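Local coordinates for imine reductase (PDB 4D3D), which catalyses the NADPH-dependent, S-selective reduction of the imine 2-methylpyrroline, and probably of related cyclic imines, to amines, at residues S46-W50 and A65-V71; Y201-L205 and A215-L219; G255-E260 and V279-R284. All blocks are in the same frame, centred on the assembly; numbering follows the deposited sequence.

Contact 1 (S46-W50 and A65-V71)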
ATOM      1  N   SER B  46      17.161  12.369  37.932  1.00 25.99           N
ATOM      2  CA  SER B  46      17.709  13.721  37.934  1.00 29.84           C
ATOM      3  C   SER B  46      17.860  14.092  36.427  1.00 26.73           C
ATOM      4  O   SER B  46      18.499  13.343  35.713  1.00 28.71           O
ATOM      5  CB  SER B  46      19.084  13.700  38.573  1.00 35.86           C
ATOM      6  OG  SER B  46      19.743  14.944  38.377  1.00 41.59           O
ATOM      7  N   VAL B  47      17.216  15.176  35.987  1.00 25.20           N
ATOM      8  CA  VAL B  47      17.183  15.547  34.571  1.00 23.35           C
ATOM      9  C   VAL B  47      17.803  16.930  34.374  1.00 24.19           C
ATOM     10  O   VAL B  47      17.271  17.900  34.907  1.00 24.61           O
ATOM     11  CB  VAL B  47      15.770  15.523  34.023  1.00 24.12           C
ATOM     12  CG1 VAL B  47      15.718  15.847  32.525  1.00 25.09           C
ATOM     13  CG2 VAL B  47      15.126  14.175  34.262  1.00 25.77           C
ATOM     14  N   THR B  48      18.852  17.050  33.547  1.00 21.49           N
ATOM     15  CA  THR B  48      19.458  18.347  33.237  1.00 19.67           C
ATOM     16  C   THR B  48      19.027  18.696  31.812  1.00 20.21           C
ATOM     17  O   THR B  48      19.013  17.805  30.937  1.00 19.07           O
ATOM     18  CB  THR B  48      20.960  18.259  33.313  1.00 19.67           C
ATOM     19  OG1 THR B  48      21.339  18.007  34.685  1.00 22.01           O
ATOM     20  CG2 THR B  48      21.590  19.523  32.819  1.00 19.12           C
ATOM     21  N   VAL B  49      18.590  19.948  31.576  1.00 18.75           N
ATOM     22  CA  VAL B  49      18.045  20.382  30.261  1.00 18.65           C
ATOM     23  C   VAL B  49      18.730  21.633  29.736  1.00 19.98           C
ATOM     24  O   VAL B  49      19.162  22.463  30.546  1.00 20.84           O
ATOM     25  CB  VAL B  49      16.515  20.596  30.281  1.00 21.98           C
ATOM     26  CG1 VAL B  49      15.796  19.307  30.723  1.00 21.07           C
ATOM     27  CG2 VAL B  49      16.081  21.774  31.161  1.00 23.08           C
ATOM     28  N   TRP B  50      18.837  21.756  28.426  1.00 17.44           N
ATOM     29  CA  TRP B  50      19.294  22.940  27.703  1.00 18.80           C
ATOM     30  C   TRP B  50      18.481  23.095  26.417  1.00 20.06           C
ATOM     31  O   TRP B  50      18.154  22.117  25.747  1.00 19.90           O
ATOM     32  CB  TRP B  50      20.811  22.935  27.346  1.00 18.02           C
ATOM     33  CG  TRP B  50      21.310  24.186  26.656  1.00 17.90           C
ATOM     34  CD1 TRP B  50      21.797  25.299  27.246  1.00 17.78           C
ATOM     35  CD2 TRP B  50      21.360  24.421  25.255  1.00 17.89           C
ATOM     36  NE1 TRP B  50      22.135  26.219  26.300  1.00 17.58           N
ATOM     37  CE2 TRP B  50      21.830  25.725  25.067  1.00 16.73           C
ATOM     38  CE3 TRP B  50      21.017  23.660  24.131  1.00 18.54           C
ATOM     39  CZ2 TRP B  50      22.025  26.277  23.809  1.00 16.85           C
ATOM     40  CZ3 TRP B  50      21.170  24.188  22.862  1.00 18.74           C
ATOM     41  CH2 TRP B  50      21.690  25.549  22.708  1.00 19.81           C
ATOM     42  N   ALA B  65      13.405  19.770  37.052  1.00 26.69           N
ATOM     43  CA  ALA B  65      14.502  19.723  36.052  1.00 26.02           C
ATOM     44  C   ALA B  65      15.512  20.765  36.414  1.00 28.11           C
ATOM     45  O   ALA B  65      15.137  21.839  36.898  1.00 28.23           O
ATOM     46  CB  ALA B  65      13.976  20.016  34.662  1.00 25.04           C
ATOM     47  N   ILE B  66      16.775  20.491  36.126  1.00 23.57           N
ATOM     48  CA  ILE B  66      17.824  21.439  36.317  1.00 24.26           C
ATOM     49  C   ILE B  66      18.145  22.079  34.924  1.00 25.40           C
ATOM     50  O   ILE B  66      18.666  21.396  34.030  1.00 23.91           O
ATOM     51  CB  ILE B  66      19.055  20.700  36.848  1.00 28.18           C
ATOM     52  CG1 ILE B  66      18.699  19.918  38.140  1.00 32.73           C
ATOM     53  CG2 ILE B  66      20.213  21.658  37.042  1.00 30.57           C
ATOM     54  CD1 ILE B  66      18.300  20.813  39.265  1.00 38.54           C
ATOM     55  N   ARG B  67      17.780  23.333  34.732  1.00 23.21           N
ATOM     56  CA  ARG B  67      18.134  24.082  33.554  1.00 22.72           C
ATOM     57  C   ARG B  67      19.544  24.640  33.722  1.00 24.95           C
ATOM     58  O   ARG B  67      19.898  25.249  34.739  1.00 24.30           O
ATOM     59  CB  ARG B  67      17.163  25.221  33.292  1.00 26.01           C
ATOM     60  CG  ARG B  67      17.554  26.168  32.121  1.00 29.40           C
ATOM     61  CD  ARG B  67      16.452  27.173  31.743  1.00 33.34           C
ATOM     62  NE  ARG B  67      15.880  27.761  32.957  1.00 37.96           N
ATOM     63  CZ  ARG B  67      14.637  28.273  33.065  1.00 37.15           C
ATOM     64  NH1 ARG B  67      13.783  28.339  32.024  1.00 35.05           N
ATOM     65  NH2 ARG B  67      14.250  28.706  34.264  1.00 38.38           N
ATOM     66  N   VAL B  68      20.346  24.433  32.722  1.00 19.30           N
ATOM     67  CA  VAL B  68      21.651  25.053  32.634  1.00 20.13           C
ATOM     68  C   VAL B  68      21.762  26.047  31.484  1.00 18.58           C
ATOM     69  O   VAL B  68      21.064  25.975  30.481  1.00 17.73           O
ATOM     70  CB  VAL B  68      22.788  24.000  32.494  1.00 17.99           C
ATOM     71  CG1 VAL B  68      22.767  23.068  33.720  1.00 20.44           C
ATOM     72  CG2 VAL B  68      22.620  23.199  31.245  1.00 18.59           C
ATOM     73  N   SER B  69      22.660  26.987  31.650  1.00 19.58           N
ATOM     74  CA  SER B  69      22.746  28.079  30.689  1.00 19.66           C
ATOM     75  C   SER B  69      23.375  27.701  29.333  1.00 18.14           C
ATOM     76  O   SER B  69      22.963  28.204  28.244  1.00 15.84           O
ATOM     77  CB  SER B  69      23.531  29.247  31.331  1.00 19.36           C
ATOM     78  OG  SER B  69      23.655  30.358  30.383  1.00 18.93           O
ATOM     79  N   THR B  70      24.367  26.812  29.384  1.00 16.90           N
ATOM     80  CA  THR B  70      25.195  26.538  28.183  1.00 16.74           C
ATOM     81  C   THR B  70      25.224  25.054  27.812  1.00 17.32           C
ATOM     82  O   THR B  70      25.019  24.157  28.662  1.00 18.59           O
ATOM     83  CB  THR B  70      26.660  26.990  28.394  1.00 19.10           C
ATOM     84  OG1 THR B  70      27.368  26.158  29.325  1.00 19.50           O
ATOM     85  CG2 THR B  70      26.748  28.420  28.916  1.00 19.15           C
ATOM     86  N   VAL B  71      25.564  24.807  26.562  1.00 18.47           N
ATOM     87  CA  VAL B  71      25.713  23.407  26.007  1.00 19.17           C
ATOM     88  C   VAL B  71      26.819  22.691  26.810  1.00 19.10           C
ATOM     89  O   VAL B  71      26.682  21.523  27.133  1.00 19.46           O
ATOM     90  CB  VAL B  71      26.062  23.497  24.514  1.00 22.20           C
ATOM     91  CG1 VAL B  71      26.503  22.158  23.902  1.00 23.04           C
ATOM     92  CG2 VAL B  71      24.846  24.021  23.757  1.00 24.15           C
TER

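Contact 2 (Y201-L205 and A215-L219)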
ATOM      1  N   TYR B 201      -5.521   4.563  -1.442  1.00 13.59           N
ATOM      2  CA  TYR B 201      -6.853   4.483  -0.793  1.00 14.54           C
ATOM      3  C   TYR B 201      -7.659   5.736  -1.095  1.00 15.00           C
ATOM      4  O   TYR B 201      -8.818   5.667  -1.565  1.00 14.70           O
ATOM      5  CB  TYR B 201      -6.768   4.234   0.681  1.00 15.26           C
ATOM      6  CG  TYR B 201      -8.046   4.509   1.381  1.00 15.43           C
ATOM      7  CD1 TYR B 201      -9.152   3.674   1.219  1.00 17.09           C
ATOM      8  CD2 TYR B 201      -8.233   5.737   2.069  1.00 16.48           C
ATOM      9  CE1 TYR B 201     -10.395   4.007   1.788  1.00 18.68           C
ATOM     10  CE2 TYR B 201      -9.431   6.076   2.656  1.00 18.63           C
ATOM     11  CZ  TYR B 201     -10.518   5.240   2.524  1.00 19.61           C
ATOM     12  OH  TYR B 201     -11.765   5.556   3.100  1.00 19.28           O
ATOM     13  N   LEU B 202      -7.063   6.918  -0.923  1.00 14.34           N
ATOM     14  CA  LEU B 202      -7.788   8.193  -1.277  1.00 14.95           C
ATOM     15  C   LEU B 202      -8.140   8.316  -2.726  1.00 15.23           C
ATOM     16  O   LEU B 202      -9.223   8.826  -3.127  1.00 15.11           O
ATOM     17  CB  LEU B 202      -6.985   9.408  -0.828  1.00 15.03           C
ATOM     18  CG  LEU B 202      -6.792   9.504   0.702  1.00 15.43           C
ATOM     19  CD1 LEU B 202      -5.841  10.639   1.028  1.00 15.26           C
ATOM     20  CD2 LEU B 202      -8.024   9.707   1.522  1.00 15.54           C
ATOM     21  N   HIS B 203      -7.227   7.884  -3.568  1.00 13.61           N
ATOM     22  CA  HIS B 203      -7.382   7.868  -4.975  1.00 15.28           C
ATOM     23  C   HIS B 203      -8.582   6.923  -5.401  1.00 14.14           C
ATOM     24  O   HIS B 203      -9.476   7.372  -6.176  1.00 14.83           O
ATOM     25  CB  HIS B 203      -6.105   7.427  -5.642  1.00 14.96           C
ATOM     26  CG  HIS B 203      -6.149   7.557  -7.119  1.00 15.41           C
ATOM     27  ND1 HIS B 203      -6.557   6.514  -7.953  1.00 15.48           N
ATOM     28  CD2 HIS B 203      -5.932   8.612  -7.935  1.00 13.24           C
ATOM     29  CE1 HIS B 203      -6.597   6.940  -9.211  1.00 14.37           C
ATOM     30  NE2 HIS B 203      -6.170   8.196  -9.228  1.00 15.14           N
ATOM     31  N   ALA B 204      -8.532   5.717  -4.889  1.00 15.09           N
ATOM     32  CA  ALA B 204      -9.616   4.714  -5.084  1.00 14.42           C
ATOM     33  C   ALA B 204     -10.962   5.282  -4.561  1.00 16.05           C
ATOM     34  O   ALA B 204     -12.023   5.172  -5.258  1.00 16.56           O
ATOM     35  CB  ALA B 204      -9.283   3.420  -4.402  1.00 14.65           C
ATOM     36  N   LEU B 205     -10.955   5.888  -3.382  1.00 14.99           N
ATOM     37  CA  LEU B 205     -12.162   6.520  -2.827  1.00 15.95           C
ATOM     38  C   LEU B 205     -12.680   7.632  -3.741  1.00 15.48           C
ATOM     39  O   LEU B 205     -13.926   7.756  -3.970  1.00 17.64           O
ATOM     40  CB  LEU B 205     -11.925   6.999  -1.412  1.00 16.06           C
ATOM     41  CG  LEU B 205     -13.098   7.708  -0.752  1.00 17.87           C
ATOM     42  CD1 LEU B 205     -14.302   6.757  -0.651  1.00 18.49           C
ATOM     43  CD2 LEU B 205     -12.635   8.169   0.598  1.00 18.56           C
ATOM     44  N   ALA B 215     -17.528   6.499   1.387  1.00 23.96           N
ATOM     45  CA  ALA B 215     -16.480   5.843   2.113  1.00 22.06           C
ATOM     46  C   ALA B 215     -17.013   4.753   3.028  1.00 23.23           C
ATOM     47  O   ALA B 215     -16.393   3.729   3.198  1.00 19.95           O
ATOM     48  CB  ALA B 215     -15.648   6.826   2.882  1.00 23.33           C
ATOM     49  N   GLU B 216     -18.217   4.955   3.581  1.00 23.75           N
ATOM     50  CA  GLU B 216     -18.822   3.899   4.425  1.00 23.93           C
ATOM     51  C   GLU B 216     -19.103   2.605   3.649  1.00 21.65           C
ATOM     52  O   GLU B 216     -18.799   1.491   4.151  1.00 23.79           O
ATOM     53  CB  GLU B 216     -20.133   4.464   5.063  1.00 26.66           C
ATOM     54  CG  GLU B 216     -20.786   3.460   6.025  1.00 33.61           C
ATOM     55  CD  GLU B 216     -19.977   3.239   7.299  1.00 46.03           C
ATOM     56  OE1 GLU B 216     -19.076   4.077   7.621  1.00 58.61           O
ATOM     57  OE2 GLU B 216     -20.239   2.228   7.987  1.00 54.25           O
ATOM     58  N   GLN B 217     -19.544   2.753   2.435  1.00 22.32           N
ATOM     59  CA  GLN B 217     -19.794   1.634   1.499  1.00 23.80           C
ATOM     60  C   GLN B 217     -18.476   0.924   1.111  1.00 22.94           C
ATOM     61  O   GLN B 217     -18.400  -0.307   1.116  1.00 22.12           O
ATOM     62  CB  GLN B 217     -20.495   2.093   0.264  1.00 26.46           C
ATOM     63  CG  GLN B 217     -21.983   2.427   0.477  1.00 28.50           C
ATOM     64  CD  GLN B 217     -22.633   2.918  -0.802  1.00 28.49           C
ATOM     65  OE1 GLN B 217     -22.336   3.992  -1.283  1.00 29.88           O
ATOM     66  NE2 GLN B 217     -23.545   2.125  -1.349  1.00 32.58           N
ATOM     67  N   PHE B 218     -17.441   1.727   0.859  1.00 21.79           N
ATOM     68  CA  PHE B 218     -16.127   1.174   0.482  1.00 19.73           C
ATOM     69  C   PHE B 218     -15.356   0.551   1.608  1.00 19.22           C
ATOM     70  O   PHE B 218     -14.547  -0.382   1.359  1.00 19.67           O
ATOM     71  CB  PHE B 218     -15.315   2.308  -0.231  1.00 18.76           C
ATOM     72  CG  PHE B 218     -14.011   1.870  -0.839  1.00 18.42           C
ATOM     73  CD1 PHE B 218     -13.820   0.621  -1.423  1.00 20.22           C
ATOM     74  CD2 PHE B 218     -12.960   2.819  -0.950  1.00 19.49           C
ATOM     75  CE1 PHE B 218     -12.624   0.301  -2.031  1.00 21.84           C
ATOM     76  CE2 PHE B 218     -11.770   2.502  -1.560  1.00 21.26           C
ATOM     77  CZ  PHE B 218     -11.595   1.238  -2.085  1.00 21.24           C
ATOM     78  N   LEU B 219     -15.546   1.031   2.856  1.00 19.26           N
ATOM     79  CA  LEU B 219     -14.836   0.587   4.016  1.00 19.50           C
ATOM     80  C   LEU B 219     -14.488  -0.908   4.124  1.00 19.20           C
ATOM     81  O   LEU B 219     -13.324  -1.280   4.248  1.00 19.73           O
ATOM     82  CB  LEU B 219     -15.567   1.049   5.317  1.00 21.13           C
ATOM     83  CG  LEU B 219     -15.042   0.611   6.642  1.00 25.97           C
ATOM     84  CD1 LEU B 219     -13.603   1.049   6.904  1.00 26.39           C
ATOM     85  CD2 LEU B 219     -15.965   1.067   7.814  1.00 31.07           C
TER
HETATM   86  O   HOH W   1     -13.658   3.797   3.585  1.00 20.32           O

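Contact 3 (G255-E260 and V279-R284)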
ATOM      1  N   GLY B 255      -0.396  -8.289 -15.414  1.00 14.83           N
ATOM      2  CA  GLY B 255      -0.359  -7.131 -14.485  1.00 14.29           C
ATOM      3  C   GLY B 255      -0.465  -5.831 -15.206  1.00 15.74           C
ATOM      4  O   GLY B 255      -1.206  -4.954 -14.797  1.00 15.52           O
ATOM      5  N   LEU B 256       0.335  -5.654 -16.291  1.00 14.26           N
ATOM      6  CA  LEU B 256       0.222  -4.434 -17.087  1.00 15.25           C
ATOM      7  C   LEU B 256      -1.205  -4.156 -17.598  1.00 14.72           C
ATOM      8  O   LEU B 256      -1.763  -3.109 -17.490  1.00 13.20           O
ATOM      9  CB  LEU B 256       1.159  -4.497 -18.332  1.00 16.16           C
ATOM     10  CG  LEU B 256       1.061  -3.366 -19.320  1.00 19.38           C
ATOM     11  CD1 LEU B 256       1.464  -2.030 -18.731  1.00 23.08           C
ATOM     12  CD2 LEU B 256       1.863  -3.708 -20.626  1.00 20.53           C
ATOM     13  N   ALA B 257      -1.862  -5.214 -18.140  1.00 15.50           N
ATOM     14  CA  ALA B 257      -3.191  -5.055 -18.603  1.00 16.80           C
ATOM     15  C   ALA B 257      -4.182  -4.636 -17.486  1.00 15.58           C
ATOM     16  O   ALA B 257      -5.069  -3.840 -17.703  1.00 16.81           O
ATOM     17  CB  ALA B 257      -3.670  -6.384 -19.206  1.00 16.87           C
ATOM     18  N   SER B 258      -4.001  -5.202 -16.323  1.00 15.08           N
ATOM     19  CA  SER B 258      -4.793  -4.849 -15.164  1.00 15.02           C
ATOM     20  C   SER B 258      -4.614  -3.350 -14.719  1.00 14.80           C
ATOM     21  O   SER B 258      -5.589  -2.621 -14.511  1.00 15.24           O
ATOM     22  CB  SER B 258      -4.429  -5.771 -14.044  1.00 18.15           C
ATOM     23  OG  SER B 258      -5.143  -5.543 -12.878  1.00 20.31           O
ATOM     24  N   VAL B 259      -3.368  -2.919 -14.732  1.00 14.49           N
ATOM     25  CA  VAL B 259      -3.077  -1.529 -14.415  1.00 15.35           C
ATOM     26  C   VAL B 259      -3.652  -0.597 -15.441  1.00 14.50           C
ATOM     27  O   VAL B 259      -4.192   0.464 -15.131  1.00 15.61           O
ATOM     28  CB  VAL B 259      -1.548  -1.312 -14.219  1.00 15.42           C
ATOM     29  CG1 VAL B 259      -1.254   0.164 -13.986  1.00 17.44           C
ATOM     30  CG2 VAL B 259      -1.037  -2.110 -13.043  1.00 15.40           C
ATOM     31  N   GLU B 260      -3.587  -0.961 -16.716  1.00 15.01           N
ATOM     32  CA  GLU B 260      -4.192  -0.169 -17.798  1.00 16.18           C
ATOM     33  C   GLU B 260      -5.682   0.051 -17.573  1.00 15.96           C
ATOM     34  O   GLU B 260      -6.177   1.170 -17.731  1.00 15.19           O
ATOM     35  CB  GLU B 260      -4.035  -0.839 -19.172  1.00 19.21           C
ATOM     36  CG  GLU B 260      -2.656  -0.793 -19.745  1.00 23.30           C
ATOM     37  CD  GLU B 260      -2.455  -1.719 -20.957  1.00 29.44           C
ATOM     38  OE1 GLU B 260      -3.293  -2.622 -21.206  1.00 27.47           O
ATOM     39  OE2 GLU B 260      -1.458  -1.529 -21.689  1.00 30.64           O
ATOM     40  N   VAL B 279       2.430   4.185 -11.698  1.00 13.53           N
ATOM     41  CA  VAL B 279       2.429   2.709 -11.595  1.00 13.55           C
ATOM     42  C   VAL B 279       2.526   2.087 -12.989  1.00 12.79           C
ATOM     43  O   VAL B 279       3.359   1.164 -13.187  1.00 14.68           O
ATOM     44  CB  VAL B 279       1.146   2.245 -10.845  1.00 14.68           C
ATOM     45  CG1 VAL B 279       0.977   0.747 -10.849  1.00 16.26           C
ATOM     46  CG2 VAL B 279       1.101   2.785  -9.390  1.00 15.19           C
ATOM     47  N   LEU B 280       1.659   2.545 -13.897  1.00 14.46           N
ATOM     48  CA  LEU B 280       1.639   2.048 -15.270  1.00 15.79           C
ATOM     49  C   LEU B 280       3.043   2.172 -15.941  1.00 17.30           C
ATOM     50  O   LEU B 280       3.512   1.254 -16.586  1.00 16.24           O
ATOM     51  CB  LEU B 280       0.601   2.832 -16.113  1.00 17.69           C
ATOM     52  CG  LEU B 280       0.475   2.361 -17.568  1.00 20.64           C
ATOM     53  CD1 LEU B 280       0.098   0.886 -17.578  1.00 23.25           C
ATOM     54  CD2 LEU B 280      -0.512   3.225 -18.316  1.00 25.41           C
ATOM     55  N   GLU B 281       3.703   3.289 -15.757  1.00 16.16           N
ATOM     56  CA  GLU B 281       5.004   3.491 -16.378  1.00 17.02           C
ATOM     57  C   GLU B 281       6.086   2.582 -15.807  1.00 16.00           C
ATOM     58  O   GLU B 281       6.999   2.150 -16.512  1.00 16.55           O
ATOM     59  CB  GLU B 281       5.389   4.950 -16.347  1.00 23.54           C
ATOM     60  CG  GLU B 281       6.784   5.259 -16.992  1.00 25.92           C
ATOM     61  CD  GLU B 281       6.937   4.905 -18.496  1.00 32.26           C
ATOM     62  OE1 GLU B 281       5.897   4.653 -19.215  1.00 32.89           O
ATOM     63  OE2 GLU B 281       8.148   4.852 -18.940  1.00 37.82           O
ATOM     64  N   VAL B 282       6.019   2.252 -14.536  1.00 14.01           N
ATOM     65  CA  VAL B 282       6.904   1.235 -13.947  1.00 14.54           C
ATOM     66  C   VAL B 282       6.700  -0.112 -14.673  1.00 13.61           C
ATOM     67  O   VAL B 282       7.667  -0.791 -15.077  1.00 13.28           O
ATOM     68  CB  VAL B 282       6.713   1.080 -12.428  1.00 14.14           C
ATOM     69  CG1 VAL B 282       7.581  -0.033 -11.912  1.00 15.86           C
ATOM     70  CG2 VAL B 282       7.075   2.359 -11.678  1.00 15.47           C
ATOM     71  N   PHE B 283       5.434  -0.544 -14.752  1.00 13.37           N
ATOM     72  CA  PHE B 283       5.091  -1.796 -15.483  1.00 14.02           C
ATOM     73  C   PHE B 283       5.611  -1.766 -16.918  1.00 13.62           C
ATOM     74  O   PHE B 283       6.183  -2.766 -17.375  1.00 15.71           O
ATOM     75  CB  PHE B 283       3.598  -2.052 -15.476  1.00 12.93           C
ATOM     76  CG  PHE B 283       3.101  -2.767 -14.205  1.00 15.48           C
ATOM     77  CD1 PHE B 283       2.931  -2.078 -13.020  1.00 15.04           C
ATOM     78  CD2 PHE B 283       2.820  -4.113 -14.241  1.00 15.03           C
ATOM     79  CE1 PHE B 283       2.584  -2.778 -11.882  1.00 16.08           C
ATOM     80  CE2 PHE B 283       2.396  -4.805 -13.087  1.00 15.40           C
ATOM     81  CZ  PHE B 283       2.267  -4.091 -11.922  1.00 16.79           C
ATOM     82  N   ARG B 284       5.406  -0.663 -17.611  1.00 14.47           N
ATOM     83  CA  ARG B 284       5.884  -0.549 -18.996  1.00 16.71           C
ATOM     84  C   ARG B 284       7.384  -0.629 -19.098  1.00 17.09           C
ATOM     85  O   ARG B 284       7.907  -1.297 -20.000  1.00 13.96           O
ATOM     86  CB  ARG B 284       5.341   0.669 -19.675  1.00 18.25           C
ATOM     87  CG  ARG B 284       3.857   0.592 -19.970  1.00 22.74           C
ATOM     88  CD  ARG B 284       3.314   1.624 -20.958  1.00 28.25           C
ATOM     89  NE  ARG B 284       3.963   1.445 -22.308  1.00 26.71           N
ATOM     90  CZ  ARG B 284       3.599   0.583 -23.296  1.00 34.37           C
ATOM     91  NH1 ARG B 284       2.527  -0.274 -23.193  1.00 34.90           N
ATOM     92  NH2 ARG B 284       4.302   0.574 -24.448  1.00 34.77           N
TER
HETATM   93  O   HOH W   2       0.352   0.307 -21.527  1.00 33.25           O

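Contact 1 (S46-W50 and A65-V71)
Ala65 leads the chain into the sheet beside strand 46-50: its CA lies 3.5 Å from Val47 O, and its CB meets Val49 CG1 at 4.4 Å. Parallel pairing then begins at Ile66, whose N donates to Val47 O (2.9 Å) and whose O accepts from Val49 N (2.9 Å), so that Ile66 straddles Thr48. Arg67 pairs with Val49, their side chains on the same face of the sheet, while its guanidinium turns to a salt bridge with Asp58. Val68 N closes the ladder on Val49 O at 3.2 Å. Beyond it the backbone wraps round the Trp50 indole: Ser69 O receives a hydrogen bond from Trp50 NE1 (2.9 Å), Thr70 N-caps the next helix, with its OG1 also bonded to Glu73, and Val71 CG2 sits 3.5 Å above the centroid of the six-membered ring in a CH-pi contact. Strands 46-50 and 66-67, joined through helix 58-62, form a beta-alpha-beta unit at the sheet edge of a Rossmann-type dinucleotide-binding domain.

Contact 2 (Y201-L205 and A215-L219)
Apolar packing makes up most of this helix-helix contact, and Phe218 is at its centre. Its CA-to-CB bond points toward helix segment 201-205, and its CE2 atom lies 3.9 Å from each of Ala204 CB, Tyr201 CE1 and the backbone N of Leu205. The small Ala204 side chain lets the ring come close to the helix backbone. Leu205 completes the apolar patch by reaching across with CD1, which is 3.6 Å from Ala215 CA, 3.8 Å from Ala215 CB and 4.2 Å from Phe218 CD2.

The aromatic pair is looser. The Tyr201 and Phe218 planes are inclined by only 10°, but with centroids 5.9 Å apart the rings are slid sideways and barely overlap.

Polar contact between the segments runs through water. Water 1 lies 2.6 Å from Tyr201 OH and donates to Ala215 O at 2.8 Å, linking the phenol to a carbonyl in the first turn of helix 215-242.

The N-to-C directions of the two short segments differ by 119° and their axes stay 11.4 Å apart, a wide spacing spanned by the large side chains. The second subunit packs closely around the contact: Ile189 of that subunit touches Phe218, and Asp241 of that subunit accepts hydrogen bonds from the N atoms of Ala215 and Glu216 at the start of the helix.

With no direct hydrogen bond between the segments, this corner of the C-terminal helical domain is held by shape and apolar burial, supplemented by one water bridge, within the dimer interface.

Contact 3 (G255-E260 and V279-R284)
Leu256 and Leu280 adopt the same rotamer, chi1 t and chi2 p, which brings both side-chain ends in between the helices, where their CD1 atoms meet at 3.4 Å. Val259, with chi1 t, directs CG1 to Leu280 CA (3.7 Å) and Val279 CG1 (3.9 Å), while its CG2 stands 4.0 Å from the Phe283 ring centroid in a CH-pi contact over the face. Helices 252-268 and 274-288 thus pack as an antiparallel hairpin of the C-terminal helical domain, their segment axes 9.6 Å apart at 157°. Phe283, chi1 m, brings its ring close to the opposite backbone, with CE2 3.7 Å from Gly255 C; a CB on Gly255 would clash with that ring. Trp195 of the second subunit meets Phe283 edge-to-face. At the outer side Glu260 and Arg284, both chi1 m, bring their charged ends to 4.4 Å between OE2 and NH1, too far for a salt bridge; water 2 spans them, donating to Glu260 OE2 (2.6 Å) and accepting from Arg284 NH1 (2.8 Å).

In the fold
From the N terminus, the Rossmann-type domain comes first, and contact 1 closes its short loop through helix 58-62 at the edge of the sheet. The chain later enters the long helix 182-210, which leads from the nucleotide-binding domain to the C-terminal helices. Contact 2 closes the turn between that helix and helix 215-242; contact 3 follows, closing the hairpin of helices 252-268 and 274-288. The three loops run in series, neither nested nor crossed. Contact 1 lies on the opposite side of the chain's centre, its centre about 49 and 56 Å from the centres of contacts 2 and 3; the centres of those two lie about 22 Å apart, and both contacts touch the second subunit.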